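Local coordinates for protein putative methyltransferase (PDB 7DMB) that probably transfers methyl groups from S-adenosyl-L-methionine as a trans-acting methyltransferase of calbistrin biosynthesis, and is captured here with the by-product S-adenosyl-L-homocysteine, at residues D151-I156 with V324-G329; C69-Q74 with E99-P104. All coordinates share one frame; numbering follows the deposited sequence.

Interaction 1 (D151-I156 with V324-G329)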
loop_
_atom_site.group_PDB
_atom_site.type_symbol
_atom_site.label_atom_id
_atom_site.label_comp_id
_atom_site.label_asym_id
_atom_site.label_seq_id
_atom_site.Cartn_x
_atom_site.Cartn_y
_atom_site.Cartn_z
ATOM N N ASP A 151 -20.623 1.568 -8.661
ATOM C CA ASP A 151 -21.983 1.204 -8.302
ATOM C C ASP A 151 -22.532 2.045 -7.157
ATOM O O ASP A 151 -23.747 2.060 -6.950
ATOM C CB ASP A 151 -22.009 -0.285 -7.940
ATOM C CG ASP A 151 -23.403 -0.843 -7.857
ATOM O OD1 ASP A 151 -24.223 -0.602 -8.772
ATOM O OD2 ASP A 151 -23.680 -1.518 -6.855
ATOM N N ASN A 152 -21.677 2.750 -6.416
ATOM C CA ASN A 152 -22.115 3.525 -5.260
ATOM C C ASN A 152 -21.752 5.000 -5.356
ATOM O O ASN A 152 -21.984 5.738 -4.396
ATOM C CB ASN A 152 -21.510 2.961 -3.968
ATOM C CG ASN A 152 -22.002 1.590 -3.650
ATOM O OD1 ASN A 152 -23.040 1.426 -3.001
ATOM N ND2 ASN A 152 -21.257 0.579 -4.095
ATOM N N VAL A 153 -21.186 5.444 -6.478
ATOM C CA VAL A 153 -20.515 6.742 -6.499
ATOM C C VAL A 153 -21.471 7.867 -6.109
ATOM O O VAL A 153 -21.115 8.749 -5.313
ATOM C CB VAL A 153 -19.855 6.979 -7.870
ATOM C CG1 VAL A 153 -20.878 6.945 -8.982
ATOM C CG2 VAL A 153 -19.077 8.284 -7.855
ATOM N N VAL A 154 -22.711 7.831 -6.610
ATOM C CA VAL A 154 -23.677 8.889 -6.300
ATOM C C VAL A 154 -24.011 8.898 -4.812
ATOM O O VAL A 154 -23.949 9.943 -4.161
ATOM C CB VAL A 154 -24.949 8.747 -7.159
ATOM C CG1 VAL A 154 -26.083 9.663 -6.601
ATOM C CG2 VAL A 154 -24.643 9.077 -8.637
ATOM N N ASP A 155 -24.368 7.740 -4.251
ATOM C CA ASP A 155 -24.569 7.659 -2.805
ATOM C C ASP A 155 -23.343 8.138 -2.040
ATOM O O ASP A 155 -23.475 8.665 -0.933
ATOM C CB ASP A 155 -24.892 6.227 -2.377
ATOM C CG ASP A 155 -26.330 5.844 -2.651
ATOM O OD1 ASP A 155 -27.104 6.701 -3.111
ATOM O OD2 ASP A 155 -26.685 4.671 -2.408
ATOM N N ILE A 156 -22.149 7.966 -2.603
ATOM C CA ILE A 156 -20.953 8.394 -1.888
ATOM C C ILE A 156 -20.778 9.908 -1.988
ATOM O O ILE A 156 -20.659 10.594 -0.964
ATOM C CB ILE A 156 -19.713 7.626 -2.391
ATOM C CG1 ILE A 156 -19.843 6.127 -2.074
ATOM C CG2 ILE A 156 -18.422 8.216 -1.779
ATOM C CD1 ILE A 156 -18.871 5.237 -2.823
ATOM N N VAL A 324 -9.319 5.258 -4.339
ATOM C CA VAL A 324 -9.349 5.971 -3.068
ATOM C C VAL A 324 -9.520 7.474 -3.241
ATOM O O VAL A 324 -9.585 8.194 -2.244
ATOM C CB VAL A 324 -8.094 5.657 -2.227
ATOM C CG1 VAL A 324 -7.917 4.144 -2.085
ATOM C CG2 VAL A 324 -6.900 6.232 -2.891
ATOM N N GLY A 325 -9.650 7.962 -4.472
ATOM C CA GLY A 325 -9.834 9.390 -4.699
ATOM C C GLY A 325 -11.075 9.972 -4.049
ATOM O O GLY A 325 -11.140 11.180 -3.818
ATOM N N LEU A 326 -12.065 9.143 -3.743
ATOM C CA LEU A 326 -13.268 9.647 -3.100
ATOM C C LEU A 326 -13.050 9.973 -1.626
ATOM O O LEU A 326 -13.958 10.524 -0.992
ATOM C CB LEU A 326 -14.410 8.627 -3.279
ATOM C CG LEU A 326 -15.048 8.564 -4.685
ATOM C CD1 LEU A 326 -15.956 7.344 -4.843
ATOM C CD2 LEU A 326 -15.809 9.849 -5.013
ATOM N N LEU A 327 -11.858 9.674 -1.072
ATOM C CA LEU A 327 -11.483 10.067 0.286
ATOM C C LEU A 327 -10.770 11.421 0.291
ATOM O O LEU A 327 -9.901 11.673 -0.565
ATOM C CB LEU A 327 -10.576 9.023 0.922
ATOM C CG LEU A 327 -11.147 7.615 0.833
ATOM C CD1 LEU A 327 -10.170 6.583 1.404
ATOM C CD2 LEU A 327 -12.486 7.582 1.554
ATOM N N PRO A 328 -11.127 12.267 1.274
ATOM C CA PRO A 328 -10.512 13.610 1.355
ATOM C C PRO A 328 -8.996 13.578 1.441
ATOM O O PRO A 328 -8.325 14.459 0.891
ATOM C CB PRO A 328 -11.111 14.210 2.639
ATOM C CG PRO A 328 -12.123 13.235 3.154
ATOM C CD PRO A 328 -11.927 11.926 2.468
ATOM N N GLY A 329 -8.441 12.573 2.118
ATOM C CA GLY A 329 -7.008 12.479 2.290
ATOM C C GLY A 329 -6.219 12.294 1.007
ATOM O O GLY A 329 -5.031 12.621 0.975
#
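Ile156, near the C-terminal end of helix 140-157, faces Leu326 in the loop after helix 319-324, and their CA atoms, 7.9 Å apart, are the closest CA pair of the two segments. The loop bends here in a type I beta turn from Val324 to Leu327, closed by the bond from Leu327 N to Val324 O (3.0 Å). Leu326 sits at the third position of this turn, and its CB is directed at the helix. With CG anti to the carbonyl carbon (chi1 -75°), the side chain extends outward from the turn. Its CD1 does the touching. This one methyl lies 4.0 Å from Ile156 CG2 and 4.1 Å from Ile156 CD1, so it meets both ends of the forked isoleucine. The two side chains cross at about a right angle. Val153, one turn earlier on the helix, adds a looser contact, with its CG2 4.4 Å from Leu326 CD1.

The contact joins two parts of the fold that are far apart in sequence. The helix belongs to the helical N-terminal part of the chain. The loop follows the fifth strand of the Rossmann-like methyltransferase sheet, 306-313, and helix 319-324. The contact lies away from the residues that bind S-adenosyl-L-homocysteine.

All three touching residues are buried, and no hydrogen bond crosses between the segments. Neighbouring helices add to the cluster. Phe87 of helix 85-101 and Leu163 of helix 163-168 each touch both Ile156 and Leu326, while Met73 and Leu77 of helix 56-79 pack on Val153. The loop backbone has its own polar ties: Leu326 O is hydrogen-bonded to His86 NE2, and Gly325 O to Trp331 NE1.

Interaction 2 (C69-Q74 with E99-P104)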
loop_
_atom_site.group_PDB
_atom_site.type_symbol
_atom_site.label_atom_id
_atom_site.label_comp_id
_atom_site.label_asym_id
_atom_site.label_seq_id
_atom_site.Cartn_x
_atom_site.Cartn_y
_atom_site.Cartn_z
ATOM N N CYS A 69 -15.384 0.940 -15.479
ATOM C CA CYS A 69 -16.176 1.620 -14.451
ATOM C C CYS A 69 -16.075 3.139 -14.564
ATOM O O CYS A 69 -17.077 3.838 -14.370
ATOM C CB CYS A 69 -15.751 1.198 -13.035
ATOM S SG CYS A 69 -15.543 -0.609 -12.755
ATOM N N ALA A 70 -14.865 3.667 -14.808
ATOM C CA ALA A 70 -14.687 5.114 -14.858
ATOM C C ALA A 70 -15.485 5.720 -16.008
ATOM O O ALA A 70 -16.113 6.769 -15.846
ATOM C CB ALA A 70 -13.204 5.472 -14.982
ATOM N N ILE A 71 -15.480 5.063 -17.172
ATOM C CA ILE A 71 -16.323 5.483 -18.295
ATOM C C ILE A 71 -17.791 5.456 -17.892
ATOM O O ILE A 71 -18.547 6.402 -18.144
ATOM C CB ILE A 71 -16.077 4.578 -19.515
ATOM C CG1 ILE A 71 -14.636 4.716 -20.032
ATOM C CG2 ILE A 71 -17.116 4.874 -20.622
ATOM C CD1 ILE A 71 -14.204 3.567 -20.980
ATOM N N GLN A 72 -18.204 4.366 -17.237
ATOM C CA GLN A 72 -19.586 4.184 -16.823
ATOM C C GLN A 72 -20.009 5.188 -15.770
ATOM O O GLN A 72 -21.207 5.377 -15.568
ATOM C CB GLN A 72 -19.785 2.753 -16.292
ATOM C CG GLN A 72 -21.184 2.181 -16.494
ATOM C CD GLN A 72 -21.488 1.836 -17.942
ATOM O OE1 GLN A 72 -20.645 1.977 -18.819
ATOM N NE2 GLN A 72 -22.702 1.374 -18.193
ATOM N N MET A 73 -19.052 5.827 -15.088
ATOM C CA MET A 73 -19.366 6.778 -14.030
ATOM C C MET A 73 -19.617 8.193 -14.528
ATOM O O MET A 73 -20.153 9.011 -13.770
ATOM C CB MET A 73 -18.226 6.815 -13.012
ATOM C CG MET A 73 -18.255 5.657 -12.047
ATOM S SD MET A 73 -16.610 5.313 -11.398
ATOM C CE MET A 73 -16.514 6.580 -10.128
ATOM N N GLN A 74 -19.245 8.501 -15.767
ATOM C CA GLN A 74 -19.213 9.892 -16.214
ATOM C C GLN A 74 -20.586 10.545 -16.110
ATOM O O GLN A 74 -20.743 11.593 -15.475
ATOM C CB GLN A 74 -18.676 9.972 -17.647
ATOM C CG GLN A 74 -17.222 9.523 -17.749
ATOM C CD GLN A 74 -16.304 10.308 -16.823
ATOM O OE1 GLN A 74 -16.282 11.549 -16.863
ATOM N NE2 GLN A 74 -15.531 9.595 -15.988
ATOM N N GLU A 99 -11.072 11.687 -20.746
ATOM C CA GLU A 99 -10.572 12.239 -21.999
ATOM C C GLU A 99 -9.338 11.485 -22.476
ATOM O O GLU A 99 -9.153 11.320 -23.683
ATOM C CB GLU A 99 -10.280 13.738 -21.843
ATOM C CG GLU A 99 -11.533 14.563 -21.587
ATOM C CD GLU A 99 -12.577 14.402 -22.702
ATOM O OE1 GLU A 99 -12.195 14.500 -23.884
ATOM O OE2 GLU A 99 -13.771 14.175 -22.402
ATOM N N ARG A 100 -8.521 10.964 -21.549
ATOM C CA ARG A 100 -7.328 10.215 -21.940
ATOM C C ARG A 100 -7.660 8.857 -22.564
ATOM O O ARG A 100 -6.886 8.357 -23.393
ATOM C CB ARG A 100 -6.403 10.011 -20.733
ATOM C CG ARG A 100 -5.635 11.239 -20.253
ATOM C CD ARG A 100 -4.688 10.845 -19.104
ATOM N NE ARG A 100 -3.575 9.992 -19.543
ATOM C CZ ARG A 100 -2.824 9.240 -18.732
ATOM N NH1 ARG A 100 -3.047 9.221 -17.421
ATOM N NH2 ARG A 100 -1.832 8.514 -19.231
ATOM N N PHE A 101 -8.779 8.235 -22.169
ATOM C CA PHE A 101 -9.171 6.950 -22.754
ATOM C C PHE A 101 -9.473 7.074 -24.245
ATOM O O PHE A 101 -9.289 6.113 -24.999
ATOM C CB PHE A 101 -10.425 6.385 -22.079
ATOM C CG PHE A 101 -10.358 6.289 -20.586
ATOM C CD1 PHE A 101 -9.157 6.150 -19.925
ATOM C CD2 PHE A 101 -11.526 6.313 -19.848
ATOM C CE1 PHE A 101 -9.114 6.060 -18.540
ATOM C CE2 PHE A 101 -11.500 6.214 -18.482
ATOM C CZ PHE A 101 -10.286 6.083 -17.817
ATOM N N LYS A 102 -9.981 8.219 -24.678
ATOM C CA LYS A 102 -10.358 8.452 -26.071
ATOM C C LYS A 102 -9.176 8.815 -26.965
ATOM O O LYS A 102 -9.368 9.043 -28.165
ATOM C CB LYS A 102 -11.412 9.550 -26.122
ATOM C CG LYS A 102 -12.566 9.244 -25.191
ATOM C CD LYS A 102 -13.677 10.271 -25.285
ATOM C CE LYS A 102 -13.286 11.536 -24.577
ATOM N NZ LYS A 102 -13.930 12.717 -25.205
ATOM N N GLN A 103 -7.968 8.879 -26.406
ATOM C CA GLN A 103 -6.696 9.036 -27.083
ATOM C C GLN A 103 -5.967 7.693 -27.152
ATOM O O GLN A 103 -6.163 6.829 -26.289
ATOM C CB GLN A 103 -5.814 10.064 -26.358
ATOM C CG GLN A 103 -6.300 11.500 -26.488
ATOM C CD GLN A 103 -6.371 11.965 -27.943
ATOM O OE1 GLN A 103 -5.411 11.816 -28.706
ATOM N NE2 GLN A 103 -7.516 12.528 -28.331
ATOM N N PRO A 104 -5.132 7.480 -28.169
ATOM C CA PRO A 104 -4.406 6.208 -28.283
ATOM C C PRO A 104 -3.382 6.016 -27.173
ATOM O O PRO A 104 -2.990 6.949 -26.474
ATOM C CB PRO A 104 -3.716 6.316 -29.648
ATOM C CG PRO A 104 -3.692 7.794 -29.943
ATOM C CD PRO A 104 -4.973 8.305 -29.376
#
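The ring of Phe101, near the C-terminal end of helix 85-101, is met by Ala70 and Ile71 of helix 56-79. Each neighbour approaches it differently. Ala70 CB comes at the ring edge, close to the ring plane. It lies 4.0 Å from Phe101 CE2 and 4.1 Å from Phe101 CZ, so the methyl group abuts the rim between these two carbons. Ile71 approaches obliquely. Its CG1 is the nearest atom, 3.5 Å from Phe101 CD2, and its CD1 reaches the same ring carbon at 4.0 Å. The CB of Ile71 does not point directly at Phe101. The chi1 of -64° sets CG1 anti to the carbonyl carbon, and from there the ethyl arm slants past the ring, with CG1 near both CD2 and CE2 of Phe101 and CD1 near CD2. Phe101 has its CG anti to the carbonyl carbon as well (chi1 -53°), which carries the ring across to the other helix.

Gln74 curls back over its own helix. Its NE2 gives a fairly straight hydrogen bond to Ala70 O, 2.9 Å long with an N-H...O angle of 166°. The oxygen lies near the amide plane of Gln74, but the donor stands above the carbonyl plane of Ala70.

Tyr106 meets Phe101 ring to ring, edge to face. Val116 of helix 112-117 touches both Ile71 and Phe101. The two main segments lie on consecutive helices joined by a short connection, and this apolar contact packs one helix against the other in the helical N-terminal part of the protein.

How the interactions relate
Both contacts are buried and apolar, and neither has a hydrogen bond between its segments. Their centres are about 17 Å apart, yet they touch: Val153 CG2 of interaction 1 lies 3.8 Å from Met73 CE on segment 69-74. Helices 56-79 and 140-157 are thereby in direct contact. Interaction 2 is local in sequence and pairs two successive helices. Interaction 1 is long-range and brings a loop of the methyltransferase part against the helical part. The chemistry differs too. Interaction 1 is methyl against methyl among aliphatic residues, whereas interaction 2 centres on an aromatic ring, with exposed charged residues flanking Phe101 in 99-104.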